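Local coordinates for protein aminotransferase, class I and II (Erwinia tasmaniensis, PDB 5Z0Q) that binds pyridoxal-5'-phosphate and belongs to the class I and II aminotransferases, a large family of enzymes that depend on this cofactor, at residues Trp93-Pro98 / Arg265-Met270; Trp151-Asp156 / Leu169-Pro174; Ala341-Lys346 / Arg383-Gly388. All coordinates share one frame; numbering follows the deposited sequence.

Contact 1 (Trp93-Pro98 / Arg265-Met270); sequences WLVFLP and RMRKGM
The guanidinium group of Arg267 meets strand 94-97 end-on and grips a single acceptor, the carbonyl oxygen of Phe96. NH1 donates to Phe96 O at 2.8 Å and NH2 donates to the same Phe96 O at 3.0 Å. Because the two N-H groups converge on one atom, neither bond is straight: the angles at hydrogen are 137° for NH1 and 133° for NH2. NH1 lies in the carbonyl plane of Phe96, whereas NH2 is tilted from it, and the oxygen in turn lies somewhat out of the guanidinium plane. The flat group is packed by two aliphatic neighbours in different ways. CD2 of Leu97 lies over one face, toward its rim, 3.7 Å from NH2 of Arg267; the same methyl also reaches back to CG of Arg267 at 4.0 Å. Val95 instead comes at the edge, with its CG1 3.6 Å from NH2 of Arg267. Both side chains slide past the arginine in the opposite direction, while Pro98 approaches from ahead and brings its CD obliquely to NH1. The arginine chain, bent at chi2 (-94°), runs from the end of helix 257-267 to the strand. Its rotation is fixed further by the backbone just beyond the segment, since NE donates to Val271 O and NH1 also to Pro272 O. Across the dimer, Met270 O accepts a hydrogen bond from Thr102 OG1 of the second subunit, and Pro98 packs on Pro272 of that subunit. An edge strand tied to a helix end at the dimer interface, and leading directly into Gly99, Val100 and Val101 of the pyridoxal-5'-phosphate pocket, is consistent with the large, cofactor-binding domain of a fold-type I enzyme.

Contact 2 (Trp151-Asp156 / Leu169-Pro174); sequences WVLDLD and LLLCNP
Leu155 and Leu169 reach toward each other tip to tip, and the path of the Leu155 side chain shows how the larger of the two pairs is made. Its CB leaves the backbone in the direction of strand 166-172 but is still 6.0 Å from the CD1 of Leu169. CG, set anti to the carbonyl carbon of its own residue (chi1 -71°), carries the chain onward without yet touching the strand. Contact is made only by the branch ends: CD1 of Leu155 meets CD1 of Leu169 at 4.0 Å and, a little farther off, CD2 of Leu169 at 4.2 Å, so one methyl sits against both methyls of its partner. The other methyl of Leu155, CD2, does not come as close. Leu169 answers with its CG anti to the backbone N (chi1 173°), which sends both branches back at Leu155. A looser second pair lies alongside, where CD2 of Leu153 and CD2 of Leu171 are 4.5 Å apart. The contact across the segments is thus purely apolar.

The two segments are not neighbours in the sheet. Strands 117-122 and 139-146 run between 166-172 and 151-152, and Leu155 crosses over them, packing on Val119 and Ala142 as Leu153 does on Ala121 and Leu144. Farther along strand 166-172, Cys172 touches pyridoxal-5'-phosphate. Helix 184-197 also packs on these leucines, with Phe193 against Leu155 and Gln190 against Leu171.

Contact 3 (Ala341-Lys346 / Arg383-Gly388); sequences ALFFEK and RALTSG
Phe343 and Leu385 provide the main apolar contact between helix 340-345 and the end of helix 371-385, their side chains crossing obliquely. CD2 of Leu385 comes to the edge of the Phe343 ring, near its plane, 3.8 Å from CE2 of Phe343 and 3.9 Å from CZ of the same ring. The ring gets there because CG of Phe343 stands anti to the backbone N (chi1 165°), sending it outward from helix 340-345. Ala384 adds a second, looser apolar touch, its CB lying 4.5 Å from CZ of Phe343.

A polar atom also meets this edge: the carbonyl oxygen of Ala384 is 4.2 Å from CZ of Phe343.

Between aromatic groups, the neighbouring Phe344 turns one face to Phe343, whose CD2 sits over the centre of that ring. Phe343 also meets the ring of His347, while Phe344 meets that of Phe351 on strand 349-353.

Short helix 340-345 is thereby joined to the end of the long helix 371-385, near the C terminus, and through Phe344 to the smaller mixed sheet. Two helices packed together, one of them also set against a small mixed sheet, are in keeping with the small C-terminal domain of fold-type I aminotransferases.

Overall arrangement
Starting from the N terminus, the chain enters contact 1 at strand 94-97, an outermost strand of the eight-stranded sheet, and closes that loop at the end of helix 257-267. Contact 2 is nested inside it, joining 151-156, at the opposite edge of the same sheet, to the inner strand 166-172 after a dozen intervening residues. The two contacts do not touch; their centres are 25 Å apart. Contact 3 follows in series, opening only after contact 1 has closed, and ties helix 340-345 to the last helix, 371-385. It lies across the chain's centre from contact 1, their centres 45 Å apart.

Contact 1 (Trp93-Pro98 / Arg265-Met270)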
ATOM      1  N   TRP A  93      11.585  13.056  11.441  1.00 34.27           N
ATOM      2  CA  TRP A  93      11.832  11.663  11.796  1.00 33.69           C
ATOM      3  C   TRP A  93      10.767  10.728  11.241  1.00 27.71           C
ATOM      4  O   TRP A  93      11.012   9.520  11.144  1.00 28.80           O
ATOM      5  CB  TRP A  93      11.893  11.498  13.316  1.00 33.93           C
ATOM      6  CG  TRP A  93      13.026  12.210  13.982  1.00 35.53           C
ATOM      7  CD1 TRP A  93      14.031  12.907  13.376  1.00 37.94           C
ATOM      8  CD2 TRP A  93      13.271  12.296  15.390  1.00 36.41           C
ATOM      9  NE1 TRP A  93      14.887  13.421  14.321  1.00 40.91           N
ATOM     10  CE2 TRP A  93      14.442  13.059  15.566  1.00 36.43           C
ATOM     11  CE3 TRP A  93      12.614  11.799  16.520  1.00 34.81           C
ATOM     12  CZ2 TRP A  93      14.969  13.338  16.824  1.00 33.25           C
ATOM     13  CZ3 TRP A  93      13.139  12.077  17.769  1.00 31.14           C
ATOM     14  CH2 TRP A  93      14.304  12.838  17.910  1.00 34.47           C
ATOM     15  N   LEU A  94       9.601  11.253  10.877  1.00 30.69           N
ATOM     16  CA  LEU A  94       8.471  10.413  10.512  1.00 32.98           C
ATOM     17  C   LEU A  94       8.561   9.961   9.060  1.00 30.21           C
ATOM     18  O   LEU A  94       8.972  10.719   8.178  1.00 29.90           O
ATOM     19  CB  LEU A  94       7.158  11.163  10.742  1.00 27.48           C
ATOM     20  CG  LEU A  94       6.897  11.625  12.177  1.00 24.52           C
ATOM     21  CD1 LEU A  94       5.573  12.360  12.272  1.00 25.85           C
ATOM     22  CD2 LEU A  94       6.924  10.444  13.132  1.00 27.70           C
ATOM     23  N   VAL A  95       8.178   8.707   8.824  1.00 31.47           N
ATOM     24  CA  VAL A  95       8.039   8.141   7.485  1.00 32.94           C
ATOM     25  C   VAL A  95       6.742   7.343   7.486  1.00 29.53           C
ATOM     26  O   VAL A  95       6.631   6.336   8.195  1.00 29.09           O
ATOM     27  CB  VAL A  95       9.223   7.246   7.088  1.00 26.76           C
ATOM     28  CG1 VAL A  95       8.967   6.603   5.734  1.00 24.21           C
ATOM     29  CG2 VAL A  95      10.518   8.042   7.057  1.00 24.18           C
ATOM     30  N   PHE A  96       5.760   7.787   6.705  1.00 31.57           N
ATOM     31  CA  PHE A  96       4.455   7.141   6.692  1.00 25.86           C
ATOM     32  C   PHE A  96       4.456   5.936   5.760  1.00 25.31           C
ATOM     33  O   PHE A  96       5.039   5.971   4.672  1.00 26.29           O
ATOM     34  CB  PHE A  96       3.374   8.137   6.274  1.00 26.05           C
ATOM     35  CG  PHE A  96       3.222   9.293   7.221  1.00 31.32           C
ATOM     36  CD1 PHE A  96       2.632   9.115   8.462  1.00 31.95           C
ATOM     37  CD2 PHE A  96       3.668  10.556   6.871  1.00 33.03           C
ATOM     38  CE1 PHE A  96       2.493  10.175   9.339  1.00 33.58           C
ATOM     39  CE2 PHE A  96       3.530  11.622   7.741  1.00 30.71           C
ATOM     40  CZ  PHE A  96       2.941  11.432   8.976  1.00 34.84           C
ATOM     41  N   LEU A  97       3.795   4.868   6.194  1.00 25.35           N
ATOM     42  CA  LEU A  97       3.802   3.591   5.500  1.00 25.61           C
ATOM     43  C   LEU A  97       2.389   3.033   5.435  1.00 31.58           C
ATOM     44  O   LEU A  97       1.551   3.356   6.288  1.00 29.48           O
ATOM     45  CB  LEU A  97       4.718   2.579   6.206  1.00 30.24           C
ATOM     46  CG  LEU A  97       6.199   2.943   6.311  1.00 24.48           C
ATOM     47  CD1 LEU A  97       6.860   2.154   7.431  1.00 28.34           C
ATOM     48  CD2 LEU A  97       6.903   2.689   4.987  1.00 20.95           C
ATOM     49  N   PRO A  98       2.090   2.201   4.430  1.00 34.14           N
ATOM     50  CA  PRO A  98       0.777   1.524   4.357  1.00 30.74           C
ATOM     51  C   PRO A  98       0.777   0.183   5.088  1.00 34.88           C
ATOM     52  O   PRO A  98       0.635  -0.898   4.498  1.00 42.01           O
ATOM     53  CB  PRO A  98       0.577   1.372   2.848  1.00 26.04           C
ATOM     54  CG  PRO A  98       1.964   1.161   2.332  1.00 31.97           C
ATOM     55  CD  PRO A  98       2.877   2.001   3.200  1.00 34.43           C
ATOM     56  N   ARG A 265      15.347   4.741   0.817  1.00 34.19           N
ATOM     57  CA  ARG A 265      15.859   4.220  -0.447  1.00 35.05           C
ATOM     58  C   ARG A 265      15.372   2.797  -0.693  1.00 32.57           C
ATOM     59  O   ARG A 265      15.079   2.421  -1.835  1.00 29.84           O
ATOM     60  CB  ARG A 265      17.387   4.285  -0.457  1.00 26.11           C
ATOM     61  CG  ARG A 265      18.029   3.797  -1.744  1.00 33.99           C
ATOM     62  CD  ARG A 265      19.464   4.299  -1.889  1.00 41.31           C
ATOM     63  NE  ARG A 265      20.348   3.808  -0.834  1.00 46.34           N
ATOM     64  CZ  ARG A 265      20.727   4.523   0.221  1.00 41.71           C
ATOM     65  NH1 ARG A 265      20.300   5.770   0.371  1.00 39.20           N
ATOM     66  NH2 ARG A 265      21.536   3.992   1.128  1.00 36.78           N
ATOM     67  N   MET A 266      15.270   1.991   0.368  1.00 29.28           N
ATOM     68  CA  MET A 266      14.735   0.641   0.231  1.00 25.44           C
ATOM     69  C   MET A 266      13.231   0.659  -0.003  1.00 29.46           C
ATOM     70  O   MET A 266      12.688  -0.260  -0.630  1.00 29.87           O
ATOM     71  CB  MET A 266      15.077  -0.178   1.476  1.00 27.84           C
ATOM     72  CG  MET A 266      14.601  -1.622   1.448  1.00 31.75           C
ATOM     73  SD  MET A 266      15.368  -2.588   0.133  1.00 38.23           S
ATOM     74  CE  MET A 266      17.102  -2.369   0.528  1.00 23.41           C
ATOM     75  N   ARG A 267      12.545   1.697   0.477  1.00 31.84           N
ATOM     76  CA  ARG A 267      11.094   1.772   0.363  1.00 28.89           C
ATOM     77  C   ARG A 267      10.645   2.316  -0.988  1.00 29.96           C
ATOM     78  O   ARG A 267       9.589   1.915  -1.491  1.00 26.72           O
ATOM     79  CB  ARG A 267      10.539   2.643   1.497  1.00 22.68           C
ATOM     80  CG  ARG A 267       9.020   2.764   1.552  1.00 23.98           C
ATOM     81  CD  ARG A 267       8.510   3.998   0.818  1.00 16.44           C
ATOM     82  NE  ARG A 267       7.071   4.164   0.980  1.00 16.52           N
ATOM     83  CZ  ARG A 267       6.513   4.931   1.910  1.00 17.65           C
ATOM     84  NH1 ARG A 267       5.194   5.024   1.993  1.00 20.11           N
ATOM     85  NH2 ARG A 267       7.277   5.608   2.757  1.00 14.98           N
ATOM     86  N   LYS A 268      11.432   3.209  -1.587  1.00 37.81           N
ATOM     87  CA  LYS A 268      10.981   3.981  -2.739  1.00 32.71           C
ATOM     88  C   LYS A 268      10.628   3.078  -3.915  1.00 37.48           C
ATOM     89  O   LYS A 268      11.368   2.148  -4.248  1.00 42.52           O
ATOM     90  CB  LYS A 268      12.064   4.980  -3.143  1.00 25.52           C
ATOM     91  CG  LYS A 268      11.676   5.917  -4.271  1.00 35.32           C
ATOM     92  CD  LYS A 268      12.668   7.064  -4.378  1.00 42.81           C
ATOM     93  CE  LYS A 268      14.099   6.548  -4.443  1.00 50.29           C
ATOM     94  NZ  LYS A 268      15.097   7.648  -4.338  1.00 43.20           N
ATOM     95  N   GLY A 269       9.481   3.353  -4.535  1.00 33.78           N
ATOM     96  CA  GLY A 269       9.029   2.606  -5.692  1.00 26.98           C
ATOM     97  C   GLY A 269       8.390   1.277  -5.351  1.00 31.05           C
ATOM     98  O   GLY A 269       7.363   0.903  -5.925  1.00 27.56           O
ATOM     99  N   MET A 270       8.992   0.553  -4.406  1.00 36.76           N
ATOM    100  CA  MET A 270       8.514  -0.781  -4.066  1.00 29.24           C
ATOM    101  C   MET A 270       7.286  -0.729  -3.162  1.00 28.68           C
ATOM    102  O   MET A 270       6.377  -1.556  -3.300  1.00 29.46           O
ATOM    103  CB  MET A 270       9.637  -1.575  -3.401  1.00 32.92           C
ATOM    104  CG  MET A 270       9.409  -3.072  -3.376  1.00 40.17           C
ATOM    105  SD  MET A 270       9.381  -3.807  -5.020  1.00 50.63           S
ATOM    106  CE  MET A 270       9.214  -5.541  -4.603  1.00 37.01           C
TER

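Contact 2 (Trp151-Asp156 / Leu169-Pro174)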
ATOM      1  N   TRP A 151       5.738 -13.317  30.822  1.00 30.41           N
ATOM      2  CA  TRP A 151       6.670 -13.762  29.792  1.00 27.69           C
ATOM      3  C   TRP A 151       7.748 -12.698  29.624  1.00 30.94           C
ATOM      4  O   TRP A 151       7.487 -11.620  29.079  1.00 35.57           O
ATOM      5  CB  TRP A 151       5.941 -14.025  28.478  1.00 26.87           C
ATOM      6  CG  TRP A 151       5.094 -15.255  28.508  1.00 24.46           C
ATOM      7  CD1 TRP A 151       3.733 -15.314  28.541  1.00 23.76           C
ATOM      8  CD2 TRP A 151       5.554 -16.612  28.520  1.00 29.35           C
ATOM      9  NE1 TRP A 151       3.316 -16.623  28.564  1.00 25.66           N
ATOM     10  CE2 TRP A 151       4.415 -17.440  28.554  1.00 29.69           C
ATOM     11  CE3 TRP A 151       6.821 -17.206  28.505  1.00 28.58           C
ATOM     12  CZ2 TRP A 151       4.503 -18.831  28.571  1.00 29.58           C
ATOM     13  CZ3 TRP A 151       6.906 -18.588  28.521  1.00 31.46           C
ATOM     14  CH2 TRP A 151       5.754 -19.384  28.554  1.00 31.58           C
ATOM     15  N   VAL A 152       8.955 -12.998  30.094  1.00 36.30           N
ATOM     16  CA  VAL A 152      10.061 -12.053  30.060  1.00 38.41           C
ATOM     17  C   VAL A 152      11.087 -12.514  29.032  1.00 34.41           C
ATOM     18  O   VAL A 152      11.155 -13.690  28.656  1.00 30.94           O
ATOM     19  CB  VAL A 152      10.712 -11.882  31.449  1.00 35.19           C
ATOM     20  CG1 VAL A 152       9.690 -11.372  32.453  1.00 32.85           C
ATOM     21  CG2 VAL A 152      11.316 -13.195  31.918  1.00 36.53           C
ATOM     22  N   LEU A 153      11.895 -11.563  28.573  1.00 35.43           N
ATOM     23  CA  LEU A 153      12.946 -11.812  27.597  1.00 25.31           C
ATOM     24  C   LEU A 153      14.305 -11.606  28.251  1.00 36.32           C
ATOM     25  O   LEU A 153      14.544 -10.569  28.880  1.00 42.62           O
ATOM     26  CB  LEU A 153      12.795 -10.892  26.384  1.00 28.29           C
ATOM     27  CG  LEU A 153      13.883 -11.001  25.314  1.00 28.19           C
ATOM     28  CD1 LEU A 153      13.959 -12.416  24.761  1.00 25.23           C
ATOM     29  CD2 LEU A 153      13.634  -9.999  24.199  1.00 27.50           C
ATOM     30  N   ASP A 154      15.189 -12.589  28.100  1.00 38.21           N
ATOM     31  CA  ASP A 154      16.527 -12.562  28.687  1.00 36.04           C
ATOM     32  C   ASP A 154      17.538 -12.728  27.556  1.00 41.56           C
ATOM     33  O   ASP A 154      18.111 -13.803  27.368  1.00 42.88           O
ATOM     34  CB  ASP A 154      16.672 -13.661  29.755  1.00 37.04           C
ATOM     35  CG  ASP A 154      17.902 -13.477  30.621  1.00 42.36           C
ATOM     36  OD1 ASP A 154      18.596 -12.451  30.463  1.00 46.37           O
ATOM     37  OD2 ASP A 154      18.171 -14.359  31.464  1.00 47.08           O
ATOM     38  N   LEU A 155      17.751 -11.650  26.796  1.00 40.48           N
ATOM     39  CA  LEU A 155      18.705 -11.697  25.692  1.00 33.81           C
ATOM     40  C   LEU A 155      20.130 -11.913  26.184  1.00 33.73           C
ATOM     41  O   LEU A 155      20.959 -12.468  25.454  1.00 34.33           O
ATOM     42  CB  LEU A 155      18.621 -10.411  24.869  1.00 31.15           C
ATOM     43  CG  LEU A 155      17.371 -10.208  24.010  1.00 35.29           C
ATOM     44  CD1 LEU A 155      17.283  -8.768  23.525  1.00 22.56           C
ATOM     45  CD2 LEU A 155      17.368 -11.173  22.831  1.00 20.15           C
ATOM     46  N   ASP A 156      20.432 -11.487  27.413  1.00 42.07           N
ATOM     47  CA  ASP A 156      21.788 -11.625  27.931  1.00 41.32           C
ATOM     48  C   ASP A 156      22.152 -13.083  28.177  1.00 36.57           C
ATOM     49  O   ASP A 156      23.335 -13.439  28.141  1.00 37.25           O
ATOM     50  CB  ASP A 156      21.939 -10.814  29.217  1.00 49.28           C
ATOM     51  CG  ASP A 156      21.346  -9.422  29.099  1.00 58.58           C
ATOM     52  OD1 ASP A 156      20.101  -9.307  29.089  1.00 51.40           O
ATOM     53  OD2 ASP A 156      22.121  -8.445  29.012  1.00 55.14           O
ATOM     54  N   LEU A 169      18.268  -6.052  15.748  1.00 24.41           N
ATOM     55  CA  LEU A 169      17.483  -6.596  16.849  1.00 20.36           C
ATOM     56  C   LEU A 169      16.020  -6.222  16.648  1.00 24.28           C
ATOM     57  O   LEU A 169      15.683  -5.036  16.573  1.00 29.40           O
ATOM     58  CB  LEU A 169      17.990  -6.076  18.193  1.00 27.49           C
ATOM     59  CG  LEU A 169      17.150  -6.450  19.416  1.00 25.78           C
ATOM     60  CD1 LEU A 169      17.137  -7.956  19.623  1.00 23.78           C
ATOM     61  CD2 LEU A 169      17.655  -5.738  20.660  1.00 22.47           C
ATOM     62  N   LEU A 170      15.154  -7.230  16.570  1.00 27.89           N
ATOM     63  CA  LEU A 170      13.727  -7.030  16.347  1.00 26.52           C
ATOM     64  C   LEU A 170      12.997  -7.190  17.676  1.00 26.81           C
ATOM     65  O   LEU A 170      12.908  -8.299  18.214  1.00 31.97           O
ATOM     66  CB  LEU A 170      13.200  -8.016  15.307  1.00 27.12           C
ATOM     67  CG  LEU A 170      13.879  -7.988  13.936  1.00 26.33           C
ATOM     68  CD1 LEU A 170      13.240  -9.003  13.007  1.00 29.79           C
ATOM     69  CD2 LEU A 170      13.816  -6.598  13.331  1.00 29.49           C
ATOM     70  N   LEU A 171      12.473  -6.085  18.201  1.00 28.96           N
ATOM     71  CA  LEU A 171      11.743  -6.075  19.458  1.00 24.19           C
ATOM     72  C   LEU A 171      10.256  -5.865  19.207  1.00 27.72           C
ATOM     73  O   LEU A 171       9.834  -5.450  18.124  1.00 29.93           O
ATOM     74  CB  LEU A 171      12.271  -4.983  20.394  1.00 24.97           C
ATOM     75  CG  LEU A 171      13.721  -5.116  20.859  1.00 27.04           C
ATOM     76  CD1 LEU A 171      14.072  -3.991  21.820  1.00 25.50           C
ATOM     77  CD2 LEU A 171      13.956  -6.474  21.502  1.00 25.36           C
ATOM     78  N   CYS A 172       9.460  -6.156  20.236  1.00 24.27           N
ATOM     79  CA  CYS A 172       8.008  -6.033  20.149  1.00 26.87           C
ATOM     80  C   CYS A 172       7.492  -5.657  21.530  1.00 23.77           C
ATOM     81  O   CYS A 172       7.460  -6.500  22.429  1.00 27.33           O
ATOM     82  CB  CYS A 172       7.378  -7.334  19.656  1.00 28.30           C
ATOM     83  SG  CYS A 172       5.597  -7.260  19.367  1.00 30.30           S
ATOM     84  N   ASN A 173       7.095  -4.393  21.699  1.00 22.48           N
ATOM     85  CA  ASN A 173       6.640  -3.891  22.990  1.00 22.12           C
ATOM     86  C   ASN A 173       5.429  -2.981  22.807  1.00 21.97           C
ATOM     87  O   ASN A 173       5.560  -1.888  22.243  1.00 24.15           O
ATOM     88  CB  ASN A 173       7.769  -3.141  23.700  1.00 23.27           C
ATOM     89  CG  ASN A 173       7.351  -2.599  25.051  1.00 20.75           C
ATOM     90  OD1 ASN A 173       6.420  -3.105  25.678  1.00 26.90           O
ATOM     91  ND2 ASN A 173       8.041  -1.561  25.509  1.00 21.28           N
ATOM     92  N   PRO A 174       4.231  -3.385  23.269  1.00 22.45           N
ATOM     93  CA  PRO A 174       3.906  -4.648  23.948  1.00 20.86           C
ATOM     94  C   PRO A 174       4.078  -5.864  23.041  1.00 23.12           C
ATOM     95  O   PRO A 174       3.981  -5.741  21.822  1.00 26.07           O
ATOM     96  CB  PRO A 174       2.436  -4.471  24.339  1.00 18.54           C
ATOM     97  CG  PRO A 174       2.194  -3.003  24.298  1.00 24.32           C
ATOM     98  CD  PRO A 174       3.060  -2.496  23.195  1.00 22.62           C
TER

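Contact 3 (Ala341-Lys346 / Arg383-Gly388)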
ATOM      1  N   ALA A 341      -4.507 -26.452  18.100  1.00 36.39           N
ATOM      2  CA  ALA A 341      -5.353 -25.555  17.321  1.00 33.47           C
ATOM      3  C   ALA A 341      -6.414 -26.330  16.551  1.00 38.64           C
ATOM      4  O   ALA A 341      -7.597 -25.965  16.561  1.00 34.70           O
ATOM      5  CB  ALA A 341      -4.495 -24.723  16.369  1.00 31.71           C
ATOM      6  N   LEU A 342      -6.010 -27.405  15.869  1.00 36.95           N
ATOM      7  CA  LEU A 342      -6.978 -28.238  15.163  1.00 39.29           C
ATOM      8  C   LEU A 342      -7.948 -28.904  16.129  1.00 38.38           C
ATOM      9  O   LEU A 342      -9.099 -29.174  15.768  1.00 37.31           O
ATOM     10  CB  LEU A 342      -6.251 -29.288  14.321  1.00 40.37           C
ATOM     11  CG  LEU A 342      -7.111 -30.296  13.555  1.00 43.41           C
ATOM     12  CD1 LEU A 342      -8.056 -29.586  12.597  1.00 47.39           C
ATOM     13  CD2 LEU A 342      -6.237 -31.294  12.810  1.00 45.64           C
ATOM     14  N   PHE A 343      -7.506 -29.168  17.361  1.00 34.75           N
ATOM     15  CA  PHE A 343      -8.393 -29.753  18.361  1.00 31.39           C
ATOM     16  C   PHE A 343      -9.577 -28.838  18.647  1.00 33.62           C
ATOM     17  O   PHE A 343     -10.736 -29.259  18.571  1.00 37.15           O
ATOM     18  CB  PHE A 343      -7.613 -30.045  19.645  1.00 34.31           C
ATOM     19  CG  PHE A 343      -8.487 -30.299  20.841  1.00 34.14           C
ATOM     20  CD1 PHE A 343      -9.118 -31.521  21.010  1.00 32.84           C
ATOM     21  CD2 PHE A 343      -8.673 -29.316  21.801  1.00 29.53           C
ATOM     22  CE1 PHE A 343      -9.923 -31.757  22.110  1.00 37.33           C
ATOM     23  CE2 PHE A 343      -9.475 -29.546  22.904  1.00 30.96           C
ATOM     24  CZ  PHE A 343     -10.101 -30.767  23.059  1.00 33.90           C
ATOM     25  N   PHE A 344      -9.302 -27.574  18.976  1.00 35.09           N
ATOM     26  CA  PHE A 344     -10.374 -26.640  19.295  1.00 29.16           C
ATOM     27  C   PHE A 344     -11.248 -26.320  18.089  1.00 32.76           C
ATOM     28  O   PHE A 344     -12.406 -25.932  18.270  1.00 38.35           O
ATOM     29  CB  PHE A 344      -9.796 -25.352  19.881  1.00 24.15           C
ATOM     30  CG  PHE A 344      -9.359 -25.481  21.312  1.00 25.18           C
ATOM     31  CD1 PHE A 344     -10.296 -25.521  22.332  1.00 24.37           C
ATOM     32  CD2 PHE A 344      -8.016 -25.554  21.639  1.00 25.80           C
ATOM     33  CE1 PHE A 344      -9.902 -25.638  23.652  1.00 22.54           C
ATOM     34  CE2 PHE A 344      -7.615 -25.671  22.958  1.00 24.55           C
ATOM     35  CZ  PHE A 344      -8.560 -25.712  23.966  1.00 21.31           C
ATOM     36  N   GLU A 345     -10.727 -26.472  16.869  1.00 30.02           N
ATOM     37  CA  GLU A 345     -11.546 -26.227  15.687  1.00 30.51           C
ATOM     38  C   GLU A 345     -12.668 -27.251  15.573  1.00 38.46           C
ATOM     39  O   GLU A 345     -13.798 -26.904  15.213  1.00 40.41           O
ATOM     40  CB  GLU A 345     -10.680 -26.235  14.429  1.00 30.95           C
ATOM     41  CG  GLU A 345      -9.838 -24.988  14.251  1.00 36.85           C
ATOM     42  CD  GLU A 345      -9.068 -24.989  12.948  1.00 46.06           C
ATOM     43  OE1 GLU A 345      -8.759 -26.089  12.442  1.00 45.05           O
ATOM     44  OE2 GLU A 345      -8.780 -23.891  12.426  1.00 47.13           O
ATOM     45  N   LYS A 346     -12.378 -28.516  15.881  1.00 38.38           N
ATOM     46  CA  LYS A 346     -13.408 -29.547  15.871  1.00 33.82           C
ATOM     47  C   LYS A 346     -14.387 -29.412  17.027  1.00 34.90           C
ATOM     48  O   LYS A 346     -15.355 -30.179  17.085  1.00 37.96           O
ATOM     49  CB  LYS A 346     -12.761 -30.932  15.887  1.00 38.01           C
ATOM     50  CG  LYS A 346     -12.042 -31.279  14.593  1.00 47.75           C
ATOM     51  CD  LYS A 346     -12.997 -31.218  13.406  1.00 52.65           C
ATOM     52  CE  LYS A 346     -12.271 -31.450  12.088  1.00 47.81           C
ATOM     53  NZ  LYS A 346     -11.277 -30.378  11.801  1.00 46.35           N
ATOM     54  N   ARG A 383     -17.191 -27.134  27.365  1.00 36.00           N
ATOM     55  CA  ARG A 383     -17.813 -28.315  26.780  1.00 38.92           C
ATOM     56  C   ARG A 383     -16.791 -29.211  26.092  1.00 37.34           C
ATOM     57  O   ARG A 383     -16.973 -30.433  26.045  1.00 40.80           O
ATOM     58  CB  ARG A 383     -18.904 -27.894  25.794  1.00 38.95           C
ATOM     59  CG  ARG A 383     -19.778 -29.036  25.299  1.00 51.38           C
ATOM     60  CD  ARG A 383     -20.868 -28.543  24.356  1.00 46.22           C
ATOM     61  NE  ARG A 383     -21.622 -27.425  24.921  1.00 53.41           N
ATOM     62  CZ  ARG A 383     -21.538 -26.171  24.488  1.00 46.78           C
ATOM     63  NH1 ARG A 383     -20.737 -25.869  23.476  1.00 39.43           N
ATOM     64  NH2 ARG A 383     -22.259 -25.219  25.064  1.00 35.43           N
ATOM     65  N   ALA A 384     -15.710 -28.631  25.568  1.00 37.66           N
ATOM     66  CA  ALA A 384     -14.717 -29.414  24.839  1.00 40.68           C
ATOM     67  C   ALA A 384     -13.858 -30.260  25.772  1.00 41.42           C
ATOM     68  O   ALA A 384     -13.527 -31.406  25.444  1.00 44.61           O
ATOM     69  CB  ALA A 384     -13.832 -28.491  24.000  1.00 33.90           C
ATOM     70  N   LEU A 385     -13.494 -29.723  26.933  1.00 47.88           N
ATOM     71  CA  LEU A 385     -12.581 -30.404  27.839  1.00 50.77           C
ATOM     72  C   LEU A 385     -13.285 -31.266  28.877  1.00 59.29           C
ATOM     73  O   LEU A 385     -12.618 -32.050  29.560  1.00 63.36           O
ATOM     74  CB  LEU A 385     -11.692 -29.383  28.557  1.00 42.62           C
ATOM     75  CG  LEU A 385     -10.936 -28.391  27.672  1.00 32.60           C
ATOM     76  CD1 LEU A 385     -10.014 -27.518  28.510  1.00 38.65           C
ATOM     77  CD2 LEU A 385     -10.156 -29.121  26.589  1.00 30.60           C
ATOM     78  N   THR A 386     -14.605 -31.151  29.012  1.00 60.90           N
ATOM     79  CA  THR A 386     -15.320 -31.843  30.081  1.00 61.49           C
ATOM     80  C   THR A 386     -16.708 -32.220  29.580  1.00 64.71           C
ATOM     81  O   THR A 386     -17.524 -31.330  29.323  1.00 65.62           O
ATOM     82  CB  THR A 386     -15.411 -30.966  31.328  1.00 55.15           C
ATOM     83  OG1 THR A 386     -14.093 -30.646  31.790  1.00 58.35           O
ATOM     84  CG2 THR A 386     -16.176 -31.678  32.434  1.00 64.78           C
ATOM     85  N   SER A 387     -16.987 -33.518  29.439  1.00 70.89           N
ATOM     86  CA  SER A 387     -16.035 -34.611  29.658  1.00 78.11           C
ATOM     87  C   SER A 387     -16.478 -35.829  28.853  1.00 78.05           C
ATOM     88  O   SER A 387     -17.663 -36.166  28.840  1.00 73.69           O
ATOM     89  CB  SER A 387     -15.939 -34.991  31.141  1.00 81.36           C
ATOM     90  OG  SER A 387     -17.168 -35.512  31.616  1.00 86.27           O
ATOM     91  N   GLY A 388     -15.542 -36.489  28.176  1.00 79.91           N
ATOM     92  CA  GLY A 388     -14.159 -36.059  28.103  1.00 74.62           C
ATOM     93  C   GLY A 388     -13.646 -36.244  26.689  1.00 75.66           C
ATOM     94  O   GLY A 388     -14.224 -37.004  25.911  1.00 76.96           O
TER